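Long-range contact in citrate lyase, subunit 1 (PDB 6HXI), which probably splits citrate with ATP and coenzyme A into acetyl-CoA and oxaloacetate, as the ATP-grasp and citrate-binding subunit of ATP citrate lyase: residues L14-L23 against F182-T193. Numbering follows the deposited sequence.
Sequences LLARYLPEYL and FITALWRFYSDT
With CG of Tyr22 set anti to its own carbonyl carbon (chi1 -53°), the phenol lies along helix 173-192, while Phe189, its CG anti to the backbone N (chi1 171°), brings its ring against Leu14, Leu15 and Tyr18 of helix 8-18. The Tyr22 ring takes CB of Arg188 over one face, a CH-pi contact 3.9 Å from the ring centroid, and its CE2 rests 3.7 Å from CA of Phe189. At its far end OH gives a weak hydrogen bond to OD2 of Asp192 (2.8 Å), the carboxylate turned well out of the ring plane; Arg230 binds the same hydroxyl. A phenylalanine here would probably leave Arg230 without its hydroxyl partner and remove the weak bond to Asp192. A water joins the backbone O of Tyr22 to NE of Arg188, whose guanidinium is also held by a salt bridge to Asp160. Deeper in, CD1 of Leu15 sits over one face of the Phe189 ring, 4.0 Å from its centroid, and touches CD1 of Leu186 as well. CB of Leu14 meets the edge of that ring in its plane, 3.7 Å from CZ. Leu19 straddles the helix surface: CD1 packs on the Ala185 backbone and CB of Phe189, whereas CD2 reaches the edge of the Phe182 ring, 3.8 Å from CE1. Ala185 is small enough for the chain at Tyr22 and Leu23 to come close: CB of Tyr22 and CB of Leu23 each lie 3.8 Å from CB of Ala185. The axes of 14-18 and 182-192 cross at 103°, and Leu186 continues the apolar layer onto strands 118-125 and 195-206, an arrangement of helices packed against an antiparallel sheet within the ATP-grasp domain.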
loop_
_atom_site.group_PDB
_atom_site.type_symbol
_atom_site.label_atom_id
_atom_site.label_comp_id
_atom_site.label_asym_id
_atom_site.label_seq_id
_atom_site.Cartn_x
_atom_site.Cartn_y
_atom_site.Cartn_z
ATOM N N LEU C 14 30.089 -21.760 -54.099
ATOM C CA LEU C 14 30.637 -21.851 -52.736
ATOM C C LEU C 14 32.170 -21.893 -52.830
ATOM O O LEU C 14 32.852 -21.139 -52.137
ATOM C CB LEU C 14 30.109 -23.092 -51.964
ATOM C CG LEU C 14 28.681 -23.020 -51.390
ATOM C CD1 LEU C 14 28.196 -24.387 -50.900
ATOM C CD2 LEU C 14 28.594 -22.020 -50.270
ATOM N N LEU C 15 32.701 -22.745 -53.725
ATOM C CA LEU C 15 34.138 -22.875 -53.948
ATOM C C LEU C 15 34.745 -21.553 -54.432
ATOM O O LEU C 15 35.802 -21.161 -53.939
ATOM C CB LEU C 15 34.468 -24.012 -54.931
ATOM C CG LEU C 15 35.927 -24.440 -54.878
ATOM C CD1 LEU C 15 36.169 -25.347 -53.719
ATOM C CD2 LEU C 15 36.353 -25.115 -56.159
ATOM N N ALA C 16 34.073 -20.869 -55.367
ATOM C CA ALA C 16 34.514 -19.587 -55.913
ATOM C C ALA C 16 34.534 -18.507 -54.835
ATOM O O ALA C 16 35.498 -17.755 -54.756
ATOM C CB ALA C 16 33.618 -19.169 -57.057
ATOM N N ARG C 17 33.517 -18.494 -53.955
ATOM C CA ARG C 17 33.391 -17.530 -52.871
ATOM C C ARG C 17 34.311 -17.782 -51.681
ATOM O O ARG C 17 35.005 -16.861 -51.259
ATOM C CB ARG C 17 31.922 -17.430 -52.397
ATOM C CG ARG C 17 31.581 -16.121 -51.681
ATOM C CD ARG C 17 30.195 -15.604 -52.033
ATOM N NE ARG C 17 29.176 -16.041 -51.076
ATOM C CZ ARG C 17 28.387 -17.101 -51.238
ATOM N NH1 ARG C 17 28.496 -17.861 -52.325
ATOM N NH2 ARG C 17 27.487 -17.412 -50.313
ATOM N N TYR C 18 34.297 -18.993 -51.115
ATOM C CA TYR C 18 34.994 -19.257 -49.855
ATOM C C TYR C 18 36.375 -19.966 -49.970
ATOM O O TYR C 18 37.186 -19.794 -49.054
ATOM C CB TYR C 18 34.041 -19.979 -48.873
ATOM C CG TYR C 18 32.822 -19.124 -48.611
ATOM C CD1 TYR C 18 32.920 -17.949 -47.868
ATOM C CD2 TYR C 18 31.609 -19.397 -49.235
ATOM C CE1 TYR C 18 31.826 -17.102 -47.702
ATOM C CE2 TYR C 18 30.513 -18.548 -49.088
ATOM C CZ TYR C 18 30.625 -17.401 -48.316
ATOM O OH TYR C 18 29.556 -16.547 -48.149
ATOM N N LEU C 19 36.700 -20.641 -51.087
ATOM C CA LEU C 19 38.039 -21.243 -51.195
ATOM C C LEU C 19 39.201 -20.192 -51.242
ATOM O O LEU C 19 40.226 -20.461 -50.606
ATOM C CB LEU C 19 38.171 -22.261 -52.324
ATOM C CG LEU C 19 39.390 -23.203 -52.205
ATOM C CD1 LEU C 19 39.127 -24.340 -51.209
ATOM C CD2 LEU C 19 39.777 -23.764 -53.561
ATOM N N PRO C 20 39.063 -18.987 -51.875
ATOM C CA PRO C 20 40.171 -18.004 -51.839
ATOM C C PRO C 20 40.531 -17.430 -50.453
ATOM O O PRO C 20 41.401 -16.566 -50.375
ATOM C CB PRO C 20 39.698 -16.898 -52.794
ATOM C CG PRO C 20 38.617 -17.496 -53.596
ATOM C CD PRO C 20 37.954 -18.480 -52.707
ATOM N N GLU C 21 39.883 -17.918 -49.373
ATOM C CA GLU C 21 40.099 -17.525 -47.974
ATOM C C GLU C 21 41.109 -18.447 -47.283
ATOM O O GLU C 21 41.674 -18.082 -46.254
ATOM C CB GLU C 21 38.769 -17.552 -47.195
ATOM C CG GLU C 21 37.890 -16.336 -47.445
ATOM C CD GLU C 21 36.541 -16.321 -46.751
ATOM O OE1 GLU C 21 36.430 -16.851 -45.620
ATOM O OE2 GLU C 21 35.598 -15.732 -47.325
ATOM N N TYR C 22 41.319 -19.642 -47.851
ATOM C CA TYR C 22 42.233 -20.690 -47.382
ATOM C C TYR C 22 43.446 -20.806 -48.328
ATOM O O TYR C 22 44.563 -21.104 -47.897
ATOM C CB TYR C 22 41.480 -22.044 -47.320
ATOM C CG TYR C 22 40.194 -22.010 -46.515
ATOM C CD1 TYR C 22 40.216 -21.837 -45.135
ATOM C CD2 TYR C 22 38.957 -22.137 -47.136
ATOM C CE1 TYR C 22 39.037 -21.810 -44.389
ATOM C CE2 TYR C 22 37.770 -22.119 -46.400
ATOM C CZ TYR C 22 37.814 -21.953 -45.025
ATOM O OH TYR C 22 36.649 -21.913 -44.288
ATOM N N LEU C 23 43.196 -20.561 -49.620
ATOM C CA LEU C 23 44.138 -20.636 -50.733
ATOM C C LEU C 23 44.233 -19.252 -51.408
ATOM O O LEU C 23 43.549 -18.315 -50.987
ATOM C CB LEU C 23 43.532 -21.666 -51.714
ATOM C CG LEU C 23 44.418 -22.348 -52.741
ATOM C CD1 LEU C 23 45.567 -23.107 -52.081
ATOM C CD2 LEU C 23 43.592 -23.289 -53.602
ATOM N N PHE C 182 46.122 -26.997 -52.515
ATOM C CA PHE C 182 44.734 -26.999 -52.967
ATOM C C PHE C 182 43.848 -27.965 -52.187
ATOM O O PHE C 182 42.723 -27.587 -51.806
ATOM C CB PHE C 182 44.630 -27.236 -54.490
ATOM C CG PHE C 182 43.232 -27.544 -54.978
ATOM C CD1 PHE C 182 42.246 -26.566 -54.978
ATOM C CD2 PHE C 182 42.879 -28.836 -55.357
ATOM C CE1 PHE C 182 40.945 -26.864 -55.379
ATOM C CE2 PHE C 182 41.574 -29.134 -55.752
ATOM C CZ PHE C 182 40.619 -28.142 -55.767
ATOM N N ILE C 183 44.333 -29.199 -51.949
ATOM C CA ILE C 183 43.538 -30.219 -51.237
ATOM C C ILE C 183 43.498 -29.923 -49.722
ATOM O O ILE C 183 42.516 -30.285 -49.061
ATOM C CB ILE C 183 43.926 -31.684 -51.590
ATOM C CG1 ILE C 183 45.261 -32.130 -50.945
ATOM C CG2 ILE C 183 43.935 -31.892 -53.130
ATOM C CD1 ILE C 183 45.546 -33.654 -51.107
ATOM N N THR C 184 44.531 -29.195 -49.199
ATOM C CA THR C 184 44.598 -28.757 -47.795
ATOM C C THR C 184 43.516 -27.692 -47.573
ATOM O O THR C 184 42.817 -27.737 -46.561
ATOM C CB THR C 184 46.034 -28.298 -47.421
ATOM O OG1 THR C 184 46.887 -29.445 -47.424
ATOM C CG2 THR C 184 46.121 -27.634 -46.047
ATOM N N ALA C 185 43.377 -26.755 -48.541
ATOM C CA ALA C 185 42.380 -25.682 -48.559
ATOM C C ALA C 185 40.977 -26.268 -48.734
ATOM O O ALA C 185 40.037 -25.822 -48.072
ATOM C CB ALA C 185 42.683 -24.718 -49.694
ATOM N N LEU C 186 40.851 -27.288 -49.611
ATOM C CA LEU C 186 39.589 -27.975 -49.896
ATOM C C LEU C 186 39.045 -28.667 -48.657
ATOM O O LEU C 186 37.836 -28.622 -48.438
ATOM C CB LEU C 186 39.725 -28.961 -51.061
ATOM C CG LEU C 186 38.409 -29.426 -51.696
ATOM C CD1 LEU C 186 37.840 -28.359 -52.605
ATOM C CD2 LEU C 186 38.614 -30.710 -52.473
ATOM N N TRP C 187 39.939 -29.263 -47.827
ATOM C CA TRP C 187 39.561 -29.882 -46.550
ATOM C C TRP C 187 39.023 -28.818 -45.581
ATOM O O TRP C 187 38.029 -29.063 -44.904
ATOM C CB TRP C 187 40.726 -30.641 -45.895
ATOM C CG TRP C 187 40.312 -31.248 -44.586
ATOM C CD1 TRP C 187 39.553 -32.367 -44.406
ATOM C CD2 TRP C 187 40.492 -30.673 -43.290
ATOM N NE1 TRP C 187 39.292 -32.554 -43.070
ATOM C CE2 TRP C 187 39.834 -31.513 -42.362
ATOM C CE3 TRP C 187 41.117 -29.503 -42.821
ATOM C CZ2 TRP C 187 39.841 -31.259 -40.985
ATOM C CZ3 TRP C 187 41.138 -29.257 -41.458
ATOM C CH2 TRP C 187 40.500 -30.125 -40.555
ATOM N N ARG C 188 39.688 -27.649 -45.515
ATOM C CA ARG C 188 39.293 -26.541 -44.641
ATOM C C ARG C 188 37.926 -26.030 -45.081
ATOM O O ARG C 188 37.052 -25.809 -44.247
ATOM C CB ARG C 188 40.356 -25.428 -44.676
ATOM C CG ARG C 188 41.713 -25.854 -44.134
ATOM C CD ARG C 188 42.569 -24.635 -43.828
ATOM N NE ARG C 188 44.000 -24.946 -43.794
ATOM C CZ ARG C 188 44.658 -25.398 -42.727
ATOM N NH1 ARG C 188 44.013 -25.644 -41.590
ATOM N NH2 ARG C 188 45.959 -25.641 -42.798
ATOM N N PHE C 189 37.727 -25.934 -46.396
ATOM C CA PHE C 189 36.475 -25.552 -47.021
ATOM C C PHE C 189 35.380 -26.583 -46.685
ATOM O O PHE C 189 34.280 -26.202 -46.319
ATOM C CB PHE C 189 36.691 -25.409 -48.539
ATOM C CG PHE C 189 35.456 -25.233 -49.389
ATOM C CD1 PHE C 189 34.780 -24.018 -49.416
ATOM C CD2 PHE C 189 34.992 -26.271 -50.196
ATOM C CE1 PHE C 189 33.639 -23.852 -50.204
ATOM C CE2 PHE C 189 33.850 -26.105 -50.985
ATOM C CZ PHE C 189 33.179 -24.892 -50.984
ATOM N N TYR C 190 35.707 -27.875 -46.760
ATOM C CA TYR C 190 34.804 -29.000 -46.452
ATOM C C TYR C 190 34.360 -28.923 -44.969
ATOM O O TYR C 190 33.161 -28.988 -44.662
ATOM C CB TYR C 190 35.560 -30.315 -46.749
ATOM C CG TYR C 190 34.835 -31.593 -46.377
ATOM C CD1 TYR C 190 34.014 -32.242 -47.291
ATOM C CD2 TYR C 190 35.049 -32.207 -45.143
ATOM C CE1 TYR C 190 33.363 -33.433 -46.962
ATOM C CE2 TYR C 190 34.426 -33.407 -44.815
ATOM C CZ TYR C 190 33.578 -34.012 -45.726
ATOM O OH TYR C 190 32.947 -35.186 -45.407
ATOM N N SER C 191 35.348 -28.737 -44.081
ATOM C CA SER C 191 35.230 -28.674 -42.629
ATOM C C SER C 191 34.480 -27.472 -42.087
ATOM O O SER C 191 33.757 -27.610 -41.104
ATOM C CB SER C 191 36.613 -28.741 -41.994
ATOM O OG SER C 191 36.935 -30.101 -41.763
ATOM N N ASP C 192 34.688 -26.290 -42.675
ATOM C CA ASP C 192 34.056 -25.065 -42.201
ATOM C C ASP C 192 32.718 -24.747 -42.858
ATOM O O ASP C 192 31.944 -23.973 -42.271
ATOM C CB ASP C 192 35.018 -23.872 -42.335
ATOM C CG ASP C 192 36.349 -23.992 -41.599
ATOM O OD1 ASP C 192 36.427 -24.789 -40.631
ATOM O OD2 ASP C 192 37.298 -23.262 -41.970
ATOM N N THR C 193 32.424 -25.347 -44.041
ATOM C CA THR C 193 31.188 -25.066 -44.780
ATOM C C THR C 193 30.109 -26.185 -44.633
ATOM O O THR C 193 29.057 -26.103 -45.275
ATOM C CB THR C 193 31.511 -24.709 -46.237
ATOM O OG1 THR C 193 32.745 -24.005 -46.248
ATOM C CG2 THR C 193 30.452 -23.814 -46.884
HETATM O O HOH W 1 44.711 -23.487 -46.558
#